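Local atomic coordinates of homocysteine S-methyltransferase (Escherichia coli, PDB entry 5DMM), a protein that transfers a methyl group from S-methylmethionine, or less efficiently from S-adenosylmethionine, to homocysteine to make methionine, with zinc as cofactor. Residues 8-11 with 12-16; 206-209 with 210-213; 279-282 with 283-287; 296-299 with 300-304. One frame throughout, in Å; residues are numbered along the deposited sequence.

Contact 1: 8-11 with 12-16; sequences RALL and DKQDI
Gln14 folds its side chain back against Leu10 where the short helix 8-11 runs out. This is the last turn of an N-terminal helix, just ahead of strand 17-18 of the TIM barrel. The path of Gln14 begins at CB, 4.2 Å from Leu10 O. From there CG sits between the backbone N and the carbonyl carbon (chi1 54°), and this brings CG to 3.2 Å from Leu10 O. Beyond CG the chain is extended. CD passes the same carbonyl oxygen, and NE2 comes alongside the CD2 methyl of Leu10 at 3.8 Å. The two side chains point the same way and lie side by side. The other tip atom, OE1, accepts a hydrogen bond from NE2 of Gln64, which holds the amide in place.

The backbone closes the turn. Asp12 N donates to Arg8 O over 2.8 Å, in the i to i-4 pattern of an alpha-helix. Leu10 O then takes Lys13 N at 3.1 Å. This bond spans three residues instead of four, and the donor stands above the carbonyl plane, 61° out of it. A second bond to Leu10 O, from Gln14 N, is weak. Beyond the turn, Arg290 donates to the main-chain oxygens of Leu11, Gln14 and Asp15 and so ties the loop to strand 289-292.

Charge plays a small part on the outer side. The guanidinium of Arg8 lies near the carboxylate of Asp12, but no N-H points at it. NH2 of Arg8 stays 4.6 Å from OD2 of Asp12, and that oxygen lies well out of the guanidinium plane.

Contact 2: 206-209 with 210-213; sequences GTPL and RDVV
The guanidinium of Arg210 has CB of Pro208 over one face, 3.8 Å above the plane and over its centre. NH2 of Arg210 is also near Pro208 CG. Arg210 reaches back over the proline because its CG lies between the backbone N and the carbonyl carbon (chi1 72°) and the chain bends again at chi3. The carboxylate of Asp211 meets the same proline through OD2, which is 3.4 Å from Pro208 CD. Pro208 therefore has a flat cation and a carboxylate oxygen packed on its ring atoms.

Pro208 is the N-cap residue of helix 209-217, and its carbonyl opens the helix. Asp211 N donates to Pro208 O over 3.0 Å, from above the carbonyl plane. Val212 N adds a weak bond to the same oxygen. One residue on, the pattern is regular: Val213 N reaches Leu209 O at 2.9 Å and lies almost on the C=O axis, with an N-H...O angle of 174°.

Thr207 covers the first turn with its methyl group. CG2 of Thr207 is 3.9 Å from both Asp211 CB and Val212 CG2, and the side chains of Thr207 and Val212 cross at about a right angle. OG1 of Thr207 is hydrogen-bonded to OD1 of Asp205.

The buried side of this turn faces the barrel wall. Leu209 and Val212 rest on Leu197 and Phe195 of strand 191-197. Phe173 of helix 173-183 packs against Thr207 and Val212. Leu209 and Val213 meet His241 and Leu242 of helix 235-243.

Contact 3: 279-282 with 283-287; sequences DYLP and QWQAA
Gln283 lies alongside Tyr280, both side chains pointing the same way. OE1 of Gln283 is 3.7 Å from CD1 of the tyrosine, and the amide is turned 54° from the ring. The same OE1 is hydrogen-bonded to Thr236.

Trp284 lays a face of its indole against Tyr280. Its CG is anti to the carbonyl carbon (chi1 -70°), which brings the indole back over Tyr280 CB. That CB is 3.5 Å from the centroid of the six-membered ring of Trp284, in a CH-pi contact. The two aromatic rings are near parallel, with planes at 24°, but are slid apart and barely overlap. The backbone N of Trp284 donates to Tyr280 O at 2.9 Å, nearly straight. NE1 of Trp284 is hydrogen-bonded to OG1 of Thr235. The segments span the short helix 281-286, which leads into strand 289-292 of the TIM barrel. Trp284 packs between that strand (Ala289, Ile292) and helix 235-243 (Thr236, Leu239).

Gln285 continues the helical pattern, its N donating to Leu281 O at 2.9 Å. OE1 of Gln285 comes within 4.2 Å of Leu281 CD1. Ala286 N reaches Pro282 O at 3.1 Å. Ala287 N donates to Trp284 O at 2.9 Å and weakly to Gln283 O.

Contact 4: 296-299 with 300-304; sequences CRTT and PADIA. With BME (beta-mercaptoethanol), chain E.
Thr299 and Asp302 form a capping box at the start of helix 300-309, held by hydrogen bonds. OG1 of Thr299 caps the helix by accepting from Ala301 N over 3.1 Å. It can do so because the hydroxyl sits between the backbone N and the carbonyl carbon (chi1 76°) and so turns toward the helix. Thr299 N donates to OD2 of Asp302 at 2.9 Å, with an N-H...O angle of 158°. This bond uses the anti lone pair of OD2. A weak third bond runs from Asp302 N to Thr299 O.

One water also donates to OD2 of Asp302, at 2.7 Å, and bonds weakly to Arg297 O.

The same carboxylate also packs on Thr298. OD2 of Asp302 is 3.2 Å from Thr298 CA and also touches Thr298 CB, and the two side chains cross at about a right angle. The hydroxyl of Thr298 is engaged elsewhere, with Cys295 O and Ala22 N. Thr299 CB and Pro300 CD are tightly packed at 3.3 Å. Pro300 packs against Asp57, Tyr58 and Ala61 of helix 48-61.

A covalent bond marks the start of the segment. SG of Cys296 is joined to S2 of beta-mercaptoethanol at 2.0 Å, a mixed disulfide probably derived from the crystallisation liquor. The O1 hydroxyl of that adduct accepts from Arg297 N at 3.0 Å.

Cys296 is a predicted zinc ligand, next to Cys295, which binds zinc here. With SG held in the mixed disulfide, that sulfur is not available as a zinc ligand in this crystal.

How the contacts relate
The four contacts follow one another along the chain; each is local, and none nests or crosses. Contact 1 closes the turn between helix 8-11 and the first barrel strand, 17-18. Contact 2 begins helix 209-217, between strands 191-197 and 222-228. Contact 3 forms the helix before strand 289-292, and contact 4 begins helix 300-309 after it. Contacts 1 and 3 touch: Ile16 CG1 lies 3.5 Å from Gln285 OE1, joining the N-terminal loop to helix 281-286. Along the chain, contacts 3 and 4 lie before and after strand 289-292, their nearest atoms about 8 Å apart. Contact 2 stands off, with centres 23 to 30 Å from the others.

Contact 1: 8-11 with 12-16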
ATOM      1  N   ARG A   8      12.255  -9.490  -6.855  1.00 28.60           N
ATOM      2  CA  ARG A   8      12.730 -10.495  -7.811  1.00 32.74           C
ATOM      3  C   ARG A   8      12.997 -11.847  -7.157  1.00 33.61           C
ATOM      4  O   ARG A   8      12.622 -12.877  -7.705  1.00 35.01           O
ATOM      5  CB  ARG A   8      13.984 -10.006  -8.549  1.00 39.75           C
ATOM      6  CG  ARG A   8      15.201  -9.746  -7.678  1.00 50.43           C
ATOM      7  CD  ARG A   8      16.477 -10.255  -8.343  1.00 63.11           C
ATOM      8  NE  ARG A   8      16.724  -9.619  -9.634  1.00 65.61           N
ATOM      9  CZ  ARG A   8      17.575 -10.079 -10.543  1.00 77.60           C
ATOM     10  NH1 ARG A   8      17.737  -9.433 -11.689  1.00 81.23           N
ATOM     11  NH2 ARG A   8      18.263 -11.188 -10.311  1.00 80.60           N
ATOM     12  N   ALA A   9      13.612 -11.843  -5.978  1.00 34.47           N
ATOM     13  CA  ALA A   9      13.907 -13.081  -5.266  1.00 37.80           C
ATOM     14  C   ALA A   9      12.640 -13.892  -5.017  1.00 36.12           C
ATOM     15  O   ALA A   9      12.607 -15.102  -5.256  1.00 36.03           O
ATOM     16  CB  ALA A   9      14.606 -12.784  -3.951  1.00 43.58           C
ATOM     17  N   LEU A  10      11.594 -13.220  -4.542  1.00 29.42           N
ATOM     18  CA  LEU A  10      10.328 -13.887  -4.281  1.00 35.34           C
ATOM     19  C   LEU A  10       9.637 -14.304  -5.581  1.00 29.76           C
ATOM     20  O   LEU A  10       9.093 -15.404  -5.672  1.00 30.19           O
ATOM     21  CB  LEU A  10       9.400 -12.988  -3.457  1.00 27.85           C
ATOM     22  CG  LEU A  10       9.683 -12.911  -1.952  1.00 27.72           C
ATOM     23  CD1 LEU A  10       8.788 -11.869  -1.308  1.00 29.43           C
ATOM     24  CD2 LEU A  10       9.470 -14.257  -1.285  1.00 28.62           C
ATOM     25  N   LEU A  11       9.659 -13.431  -6.582  1.00 26.36           N
ATOM     26  CA  LEU A  11       8.920 -13.713  -7.817  1.00 30.40           C
ATOM     27  C   LEU A  11       9.670 -14.692  -8.721  1.00 30.62           C
ATOM     28  O   LEU A  11       9.092 -15.228  -9.664  1.00 31.53           O
ATOM     29  CB  LEU A  11       8.609 -12.418  -8.572  1.00 27.77           C
ATOM     30  CG  LEU A  11       7.588 -11.470  -7.917  1.00 23.96           C
ATOM     31  CD1 LEU A  11       7.196 -10.353  -8.875  1.00 25.86           C
ATOM     32  CD2 LEU A  11       6.348 -12.194  -7.403  1.00 23.61           C
ATOM     33  N   ASP A  12      10.946 -14.933  -8.433  1.00 30.08           N
ATOM     34  CA  ASP A  12      11.689 -15.975  -9.136  1.00 33.90           C
ATOM     35  C   ASP A  12      11.317 -17.363  -8.613  1.00 39.37           C
ATOM     36  O   ASP A  12      11.616 -18.366  -9.256  1.00 40.61           O
ATOM     37  CB  ASP A  12      13.205 -15.774  -8.999  1.00 38.78           C
ATOM     38  CG  ASP A  12      13.731 -14.623  -9.844  1.00 43.40           C
ATOM     39  OD1 ASP A  12      12.950 -14.035 -10.623  1.00 44.34           O
ATOM     40  OD2 ASP A  12      14.937 -14.307  -9.735  1.00 47.36           O
ATOM     41  N   LYS A  13      10.666 -17.423  -7.455  1.00 31.09           N
ATOM     42  CA  LYS A  13      10.463 -18.694  -6.761  1.00 34.75           C
ATOM     43  C   LYS A  13       9.004 -19.146  -6.675  1.00 36.29           C
ATOM     44  O   LYS A  13       8.720 -20.313  -6.399  1.00 36.17           O
ATOM     45  CB  LYS A  13      11.043 -18.596  -5.350  1.00 42.71           C
ATOM     46  CG  LYS A  13      11.946 -19.750  -4.971  1.00 53.02           C
ATOM     47  CD  LYS A  13      12.814 -19.382  -3.786  1.00 53.70           C
ATOM     48  CE  LYS A  13      11.967 -18.992  -2.590  1.00 54.82           C
ATOM     49  NZ  LYS A  13      12.816 -18.666  -1.407  1.00 61.79           N
ATOM     50  N   GLN A  14       8.079 -18.225  -6.902  1.00 33.09           N
ATOM     51  CA  GLN A  14       6.660 -18.531  -6.782  1.00 27.41           C
ATOM     52  C   GLN A  14       5.870 -17.555  -7.634  1.00 23.30           C
ATOM     53  O   GLN A  14       6.323 -16.442  -7.860  1.00 23.24           O
ATOM     54  CB  GLN A  14       6.227 -18.450  -5.320  1.00 31.82           C
ATOM     55  CG  GLN A  14       6.594 -17.120  -4.699  1.00 30.52           C
ATOM     56  CD  GLN A  14       6.837 -17.195  -3.203  1.00 33.98           C
ATOM     57  OE1 GLN A  14       5.915 -17.035  -2.407  1.00 35.62           O
ATOM     58  NE2 GLN A  14       8.088 -17.426  -2.815  1.00 37.56           N
ATOM     59  N   ASP A  15       4.696 -17.966  -8.103  1.00 23.94           N
ATOM     60  CA  ASP A  15       3.867 -17.096  -8.927  1.00 22.33           C
ATOM     61  C   ASP A  15       3.261 -15.936  -8.132  1.00 22.84           C
ATOM     62  O   ASP A  15       3.230 -14.806  -8.607  1.00 20.96           O
ATOM     63  CB  ASP A  15       2.731 -17.882  -9.573  1.00 20.67           C
ATOM     64  CG  ASP A  15       3.220 -19.021 -10.466  1.00 24.27           C
ATOM     65  OD1 ASP A  15       4.369 -18.980 -10.970  1.00 29.10           O
ATOM     66  OD2 ASP A  15       2.426 -19.963 -10.666  1.00 33.80           O
ATOM     67  N   ILE A  16       2.761 -16.241  -6.938  1.00 22.74           N
ATOM     68  CA  ILE A  16       2.008 -15.280  -6.130  1.00 21.68           C
ATOM     69  C   ILE A  16       2.779 -14.851  -4.886  1.00 23.59           C
ATOM     70  O   ILE A  16       3.350 -15.694  -4.195  1.00 25.64           O
ATOM     71  CB  ILE A  16       0.635 -15.870  -5.674  1.00 25.25           C
ATOM     72  CG1 ILE A  16      -0.232 -16.235  -6.883  1.00 29.64           C
ATOM     73  CG2 ILE A  16      -0.108 -14.895  -4.754  1.00 29.61           C
ATOM     74  CD1 ILE A  16      -0.357 -15.130  -7.891  1.00 25.71           C
TER

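Contact 2: 206-209 with 210-213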
ATOM      1  N   GLY A 206     -10.434  10.347 -14.330  1.00 25.35           N
ATOM      2  CA  GLY A 206     -10.824  10.293 -15.731  1.00 23.27           C
ATOM      3  C   GLY A 206      -9.751   9.835 -16.715  1.00 22.37           C
ATOM      4  O   GLY A 206     -10.057   9.506 -17.861  1.00 24.07           O
ATOM      5  N   THR A 207      -8.496   9.806 -16.275  1.00 23.77           N
ATOM      6  CA  THR A 207      -7.378   9.453 -17.150  1.00 21.05           C
ATOM      7  C   THR A 207      -7.466   8.009 -17.648  1.00 23.31           C
ATOM      8  O   THR A 207      -7.627   7.090 -16.861  1.00 21.73           O
ATOM      9  CB  THR A 207      -6.020   9.644 -16.423  1.00 24.18           C
ATOM     10  OG1 THR A 207      -5.959  10.953 -15.848  1.00 23.88           O
ATOM     11  CG2 THR A 207      -4.854   9.463 -17.394  1.00 23.14           C
ATOM     12  N   PRO A 208      -7.348   7.807 -18.965  1.00 22.66           N
ATOM     13  CA  PRO A 208      -7.257   6.439 -19.485  1.00 24.34           C
ATOM     14  C   PRO A 208      -6.073   5.688 -18.867  1.00 18.82           C
ATOM     15  O   PRO A 208      -4.985   6.247 -18.769  1.00 20.46           O
ATOM     16  CB  PRO A 208      -7.052   6.651 -20.995  1.00 23.27           C
ATOM     17  CG  PRO A 208      -7.654   8.004 -21.262  1.00 24.52           C
ATOM     18  CD  PRO A 208      -7.309   8.813 -20.045  1.00 21.86           C
ATOM     19  N   LEU A 209      -6.277   4.441 -18.458  1.00 22.05           N
ATOM     20  CA  LEU A 209      -5.195   3.686 -17.842  1.00 21.00           C
ATOM     21  C   LEU A 209      -4.006   3.480 -18.780  1.00 20.20           C
ATOM     22  O   LEU A 209      -2.877   3.361 -18.312  1.00 18.28           O
ATOM     23  CB  LEU A 209      -5.708   2.341 -17.329  1.00 22.15           C
ATOM     24  CG  LEU A 209      -6.506   2.426 -16.026  1.00 21.67           C
ATOM     25  CD1 LEU A 209      -7.167   1.082 -15.715  1.00 22.84           C
ATOM     26  CD2 LEU A 209      -5.585   2.859 -14.890  1.00 21.38           C
ATOM     27  N   ARG A 210      -4.241   3.447 -20.097  1.00 19.55           N
ATOM     28  CA  ARG A 210      -3.133   3.326 -21.036  1.00 23.28           C
ATOM     29  C   ARG A 210      -2.142   4.482 -20.843  1.00 20.81           C
ATOM     30  O   ARG A 210      -0.933   4.296 -20.964  1.00 21.68           O
ATOM     31  CB  ARG A 210      -3.646   3.268 -22.495  1.00 24.50           C
ATOM     32  CG  ARG A 210      -4.178   4.585 -23.047  1.00 26.51           C
ATOM     33  CD  ARG A 210      -4.683   4.446 -24.497  1.00 26.44           C
ATOM     34  NE  ARG A 210      -6.128   4.234 -24.500  1.00 39.98           N
ATOM     35  CZ  ARG A 210      -7.024   5.202 -24.656  1.00 33.67           C
ATOM     36  NH1 ARG A 210      -8.320   4.920 -24.621  1.00 41.70           N
ATOM     37  NH2 ARG A 210      -6.620   6.447 -24.856  1.00 29.18           N
ATOM     38  N   ASP A 211      -2.652   5.667 -20.511  1.00 20.19           N
ATOM     39  CA  ASP A 211      -1.797   6.831 -20.299  1.00 23.77           C
ATOM     40  C   ASP A 211      -1.009   6.728 -18.991  1.00 21.75           C
ATOM     41  O   ASP A 211       0.137   7.189 -18.911  1.00 22.27           O
ATOM     42  CB  ASP A 211      -2.623   8.123 -20.303  1.00 24.16           C
ATOM     43  CG  ASP A 211      -3.269   8.397 -21.651  1.00 28.02           C
ATOM     44  OD1 ASP A 211      -2.732   7.911 -22.661  1.00 25.08           O
ATOM     45  OD2 ASP A 211      -4.301   9.095 -21.700  1.00 33.51           O
ATOM     46  N   VAL A 212      -1.623   6.130 -17.974  1.00 22.31           N
ATOM     47  CA  VAL A 212      -0.958   5.965 -16.681  1.00 20.00           C
ATOM     48  C   VAL A 212       0.172   4.959 -16.825  1.00 19.76           C
ATOM     49  O   VAL A 212       1.292   5.201 -16.382  1.00 19.53           O
ATOM     50  CB  VAL A 212      -1.936   5.507 -15.588  1.00 21.85           C
ATOM     51  CG1 VAL A 212      -1.214   5.402 -14.238  1.00 21.84           C
ATOM     52  CG2 VAL A 212      -3.113   6.480 -15.486  1.00 20.39           C
ATOM     53  N   VAL A 213      -0.125   3.834 -17.471  1.00 19.44           N
ATOM     54  CA  VAL A 213       0.858   2.782 -17.683  1.00 18.06           C
ATOM     55  C   VAL A 213       2.011   3.293 -18.541  1.00 23.27           C
ATOM     56  O   VAL A 213       3.177   3.038 -18.247  1.00 20.71           O
ATOM     57  CB  VAL A 213       0.220   1.538 -18.360  1.00 17.72           C
ATOM     58  CG1 VAL A 213       1.290   0.541 -18.769  1.00 23.31           C
ATOM     59  CG2 VAL A 213      -0.804   0.890 -17.443  1.00 24.42           C
TER

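Contact 3: 279-282 with 283-287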
ATOM      1  N   ASP A 279     -11.737 -16.521  -3.451  1.00 19.32           N
ATOM      2  CA  ASP A 279     -12.302 -17.260  -4.592  1.00 17.67           C
ATOM      3  C   ASP A 279     -11.847 -16.702  -5.936  1.00 22.12           C
ATOM      4  O   ASP A 279     -11.922 -17.391  -6.959  1.00 18.98           O
ATOM      5  CB  ASP A 279     -13.831 -17.255  -4.543  1.00 23.28           C
ATOM      6  CG  ASP A 279     -14.383 -18.116  -3.424  1.00 25.78           C
ATOM      7  OD1 ASP A 279     -13.645 -18.994  -2.927  1.00 27.97           O
ATOM      8  OD2 ASP A 279     -15.551 -17.914  -3.042  1.00 29.43           O
ATOM      9  N   TYR A 280     -11.385 -15.453  -5.932  1.00 18.94           N
ATOM     10  CA  TYR A 280     -10.961 -14.769  -7.151  1.00 22.04           C
ATOM     11  C   TYR A 280      -9.524 -15.050  -7.569  1.00 19.60           C
ATOM     12  O   TYR A 280      -9.101 -14.643  -8.652  1.00 17.78           O
ATOM     13  CB  TYR A 280     -11.124 -13.260  -6.979  1.00 20.94           C
ATOM     14  CG  TYR A 280     -12.548 -12.782  -7.040  1.00 22.72           C
ATOM     15  CD1 TYR A 280     -13.058 -12.230  -8.207  1.00 25.84           C
ATOM     16  CD2 TYR A 280     -13.389 -12.879  -5.930  1.00 22.25           C
ATOM     17  CE1 TYR A 280     -14.356 -11.789  -8.272  1.00 31.91           C
ATOM     18  CE2 TYR A 280     -14.689 -12.443  -5.987  1.00 27.00           C
ATOM     19  CZ  TYR A 280     -15.169 -11.897  -7.161  1.00 31.27           C
ATOM     20  OH  TYR A 280     -16.470 -11.460  -7.233  1.00 37.47           O
ATOM     21  N   LEU A 281      -8.764 -15.724  -6.714  1.00 19.06           N
ATOM     22  CA  LEU A 281      -7.340 -15.903  -6.951  1.00 18.82           C
ATOM     23  C   LEU A 281      -7.014 -16.493  -8.346  1.00 23.79           C
ATOM     24  O   LEU A 281      -6.116 -15.989  -9.028  1.00 20.53           O
ATOM     25  CB  LEU A 281      -6.739 -16.754  -5.832  1.00 23.03           C
ATOM     26  CG  LEU A 281      -5.273 -17.188  -5.897  1.00 30.17           C
ATOM     27  CD1 LEU A 281      -4.370 -16.061  -6.332  1.00 32.82           C
ATOM     28  CD2 LEU A 281      -4.837 -17.701  -4.534  1.00 39.10           C
ATOM     29  N   PRO A 282      -7.740 -17.537  -8.789  1.00 20.59           N
ATOM     30  CA  PRO A 282      -7.408 -18.015 -10.143  1.00 18.72           C
ATOM     31  C   PRO A 282      -7.673 -17.000 -11.269  1.00 18.37           C
ATOM     32  O   PRO A 282      -6.824 -16.899 -12.159  1.00 18.97           O
ATOM     33  CB  PRO A 282      -8.303 -19.255 -10.307  1.00 23.37           C
ATOM     34  CG  PRO A 282      -8.575 -19.701  -8.926  1.00 19.70           C
ATOM     35  CD  PRO A 282      -8.663 -18.454  -8.096  1.00 20.13           C
ATOM     36  N   GLN A 283      -8.797 -16.283 -11.250  1.00 17.49           N
ATOM     37  CA  GLN A 283      -9.068 -15.260 -12.261  1.00 16.63           C
ATOM     38  C   GLN A 283      -7.986 -14.188 -12.237  1.00 15.39           C
ATOM     39  O   GLN A 283      -7.514 -13.739 -13.277  1.00 17.63           O
ATOM     40  CB  GLN A 283     -10.394 -14.541 -12.033  1.00 25.22           C
ATOM     41  CG  GLN A 283     -11.667 -15.283 -12.276  1.00 38.26           C
ATOM     42  CD  GLN A 283     -12.810 -14.575 -11.572  1.00 33.22           C
ATOM     43  OE1 GLN A 283     -12.981 -13.357 -11.709  1.00 30.19           O
ATOM     44  NE2 GLN A 283     -13.565 -15.322 -10.770  1.00 34.74           N
ATOM     45  N   TRP A 284      -7.642 -13.751 -11.031  1.00 16.27           N
ATOM     46  CA  TRP A 284      -6.657 -12.679 -10.870  1.00 16.61           C
ATOM     47  C   TRP A 284      -5.287 -13.095 -11.363  1.00 16.23           C
ATOM     48  O   TRP A 284      -4.627 -12.335 -12.078  1.00 15.39           O
ATOM     49  CB  TRP A 284      -6.567 -12.252  -9.402  1.00 15.06           C
ATOM     50  CG  TRP A 284      -7.766 -11.540  -8.923  1.00 15.19           C
ATOM     51  CD1 TRP A 284      -8.778 -11.021  -9.684  1.00 17.95           C
ATOM     52  CD2 TRP A 284      -8.092 -11.244  -7.564  1.00 15.18           C
ATOM     53  NE1 TRP A 284      -9.716 -10.426  -8.875  1.00 18.71           N
ATOM     54  CE2 TRP A 284      -9.316 -10.546  -7.570  1.00 16.39           C
ATOM     55  CE3 TRP A 284      -7.466 -11.510  -6.341  1.00 14.60           C
ATOM     56  CZ2 TRP A 284      -9.943 -10.121  -6.393  1.00 16.12           C
ATOM     57  CZ3 TRP A 284      -8.090 -11.091  -5.170  1.00 15.42           C
ATOM     58  CH2 TRP A 284      -9.312 -10.400  -5.207  1.00 16.56           C
ATOM     59  N   GLN A 285      -4.857 -14.296 -10.980  1.00 14.27           N
ATOM     60  CA  GLN A 285      -3.534 -14.769 -11.356  1.00 17.43           C
ATOM     61  C   GLN A 285      -3.439 -14.922 -12.871  1.00 17.69           C
ATOM     62  O   GLN A 285      -2.405 -14.629 -13.472  1.00 16.15           O
ATOM     63  CB  GLN A 285      -3.216 -16.095 -10.671  1.00 18.33           C
ATOM     64  CG  GLN A 285      -1.864 -16.683 -11.051  1.00 21.89           C
ATOM     65  CD  GLN A 285      -1.478 -17.883 -10.199  1.00 31.14           C
ATOM     66  OE1 GLN A 285      -2.095 -18.149  -9.166  1.00 34.58           O
ATOM     67  NE2 GLN A 285      -0.445 -18.609 -10.624  1.00 29.87           N
ATOM     68  N   ALA A 286      -4.532 -15.368 -13.480  1.00 16.64           N
ATOM     69  CA  ALA A 286      -4.574 -15.539 -14.922  1.00 16.06           C
ATOM     70  C   ALA A 286      -4.528 -14.186 -15.627  1.00 16.53           C
ATOM     71  O   ALA A 286      -4.221 -14.114 -16.818  1.00 19.03           O
ATOM     72  CB  ALA A 286      -5.824 -16.310 -15.338  1.00 18.43           C
ATOM     73  N   ALA A 287      -4.858 -13.120 -14.900  1.00 18.83           N
ATOM     74  CA  ALA A 287      -4.820 -11.775 -15.461  1.00 17.25           C
ATOM     75  C   ALA A 287      -3.538 -11.038 -15.099  1.00 17.17           C
ATOM     76  O   ALA A 287      -3.477  -9.826 -15.231  1.00 18.69           O
ATOM     77  CB  ALA A 287      -6.028 -10.965 -15.005  1.00 18.13           C
TER

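Contact 4: 296-299 with 300-304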
ATOM      1  N   CYS A 296      -9.958  -2.580   2.576  1.00 19.58           N
ATOM      2  CA  CYS A 296     -10.911  -2.226   3.637  1.00 24.68           C
ATOM      3  C   CYS A 296     -11.766  -3.395   4.094  1.00 24.46           C
ATOM      4  O   CYS A 296     -12.316  -4.140   3.280  1.00 23.63           O
ATOM      5  CB  CYS A 296     -11.820  -1.079   3.185  1.00 30.21           C
ATOM      6  SG  CYS A 296     -11.043   0.561   3.195  1.00 46.35           S
ATOM      7  N   ARG A 297     -11.834  -3.549   5.415  1.00 26.26           N
ATOM      8  CA  ARG A 297     -12.664  -4.549   6.097  1.00 27.70           C
ATOM      9  C   ARG A 297     -12.158  -5.981   5.930  1.00 23.11           C
ATOM     10  O   ARG A 297     -12.800  -6.928   6.383  1.00 25.41           O
ATOM     11  CB  ARG A 297     -14.122  -4.442   5.638  1.00 29.09           C
ATOM     12  CG  ARG A 297     -14.737  -3.083   5.945  1.00 36.22           C
ATOM     13  CD  ARG A 297     -16.197  -3.011   5.555  1.00 42.18           C
ATOM     14  NE  ARG A 297     -16.424  -3.476   4.191  1.00 47.73           N
ATOM     15  CZ  ARG A 297     -16.235  -2.740   3.099  1.00 44.46           C
ATOM     16  NH1 ARG A 297     -16.471  -3.265   1.904  1.00 44.48           N
ATOM     17  NH2 ARG A 297     -15.809  -1.486   3.198  1.00 40.14           N
ATOM     18  N   THR A 298     -10.997  -6.146   5.303  1.00 18.12           N
ATOM     19  CA  THR A 298     -10.366  -7.458   5.278  1.00 16.51           C
ATOM     20  C   THR A 298      -9.607  -7.670   6.578  1.00 18.01           C
ATOM     21  O   THR A 298      -9.318  -6.729   7.322  1.00 19.58           O
ATOM     22  CB  THR A 298      -9.422  -7.634   4.082  1.00 16.77           C
ATOM     23  OG1 THR A 298      -8.310  -6.739   4.209  1.00 19.75           O
ATOM     24  CG2 THR A 298     -10.175  -7.349   2.799  1.00 16.39           C
ATOM     25  N   THR A 299      -9.323  -8.931   6.867  1.00 16.50           N
ATOM     26  CA  THR A 299      -8.697  -9.317   8.118  1.00 14.64           C
ATOM     27  C   THR A 299      -7.726 -10.453   7.786  1.00 14.78           C
ATOM     28  O   THR A 299      -7.665 -10.901   6.631  1.00 13.81           O
ATOM     29  CB  THR A 299      -9.752  -9.791   9.156  1.00 18.45           C
ATOM     30  OG1 THR A 299     -10.186 -11.100   8.798  1.00 17.68           O
ATOM     31  CG2 THR A 299     -10.960  -8.867   9.201  1.00 16.33           C
ATOM     32  N   PRO A 300      -6.966 -10.939   8.782  1.00 14.77           N
ATOM     33  CA  PRO A 300      -6.093 -12.082   8.487  1.00 15.65           C
ATOM     34  C   PRO A 300      -6.835 -13.335   8.002  1.00 19.37           C
ATOM     35  O   PRO A 300      -6.187 -14.247   7.466  1.00 18.00           O
ATOM     36  CB  PRO A 300      -5.418 -12.344   9.831  1.00 17.80           C
ATOM     37  CG  PRO A 300      -5.332 -10.967  10.457  1.00 16.84           C
ATOM     38  CD  PRO A 300      -6.634 -10.310  10.075  1.00 16.83           C
ATOM     39  N   ALA A 301      -8.154 -13.390   8.178  1.00 17.21           N
ATOM     40  CA  ALA A 301      -8.937 -14.527   7.674  1.00 18.33           C
ATOM     41  C   ALA A 301      -8.889 -14.574   6.149  1.00 19.39           C
ATOM     42  O   ALA A 301      -8.806 -15.650   5.560  1.00 18.94           O
ATOM     43  CB  ALA A 301     -10.374 -14.457   8.154  1.00 21.09           C
ATOM     44  N   ASP A 302      -8.939 -13.405   5.514  1.00 19.18           N
ATOM     45  CA  ASP A 302      -8.852 -13.326   4.053  1.00 18.47           C
ATOM     46  C   ASP A 302      -7.489 -13.770   3.543  1.00 18.86           C
ATOM     47  O   ASP A 302      -7.400 -14.465   2.523  1.00 16.04           O
ATOM     48  CB  ASP A 302      -9.139 -11.907   3.562  1.00 17.98           C
ATOM     49  CG  ASP A 302     -10.526 -11.427   3.934  1.00 23.86           C
ATOM     50  OD1 ASP A 302     -11.494 -11.803   3.233  1.00 29.48           O
ATOM     51  OD2 ASP A 302     -10.653 -10.658   4.915  1.00 21.84           O
ATOM     52  N   ILE A 303      -6.431 -13.353   4.239  1.00 15.31           N
ATOM     53  CA  ILE A 303      -5.066 -13.729   3.872  1.00 15.24           C
ATOM     54  C   ILE A 303      -4.869 -15.237   4.050  1.00 18.14           C
ATOM     55  O   ILE A 303      -4.258 -15.905   3.212  1.00 16.81           O
ATOM     56  CB  ILE A 303      -4.029 -12.939   4.713  1.00 15.36           C
ATOM     57  CG1 ILE A 303      -4.220 -11.442   4.470  1.00 15.95           C
ATOM     58  CG2 ILE A 303      -2.615 -13.345   4.347  1.00 16.73           C
ATOM     59  CD1 ILE A 303      -4.217 -11.089   2.980  1.00 16.53           C
ATOM     60  N   ALA A 304      -5.402 -15.773   5.142  1.00 15.32           N
ATOM     61  CA  ALA A 304      -5.349 -17.213   5.392  1.00 19.99           C
ATOM     62  C   ALA A 304      -6.062 -17.987   4.281  1.00 18.10           C
ATOM     63  O   ALA A 304      -5.566 -19.009   3.791  1.00 19.04           O
ATOM     64  CB  ALA A 304      -5.967 -17.530   6.751  1.00 18.28           C
TER
HETATM   65  C1  BME E 504     -10.301  -0.268   7.173  1.00 38.00           C
HETATM   66  C2  BME E 504     -10.913   0.403   5.949  1.00 30.56           C
HETATM   67  O1  BME E 504     -10.969  -1.475   7.465  1.00 21.32           O
HETATM   68  S2  BME E 504      -9.670   0.773   4.680  1.00 62.55           S
HETATM   69  O   HOH W   1     -13.175 -10.226   5.699  1.00 36.15           O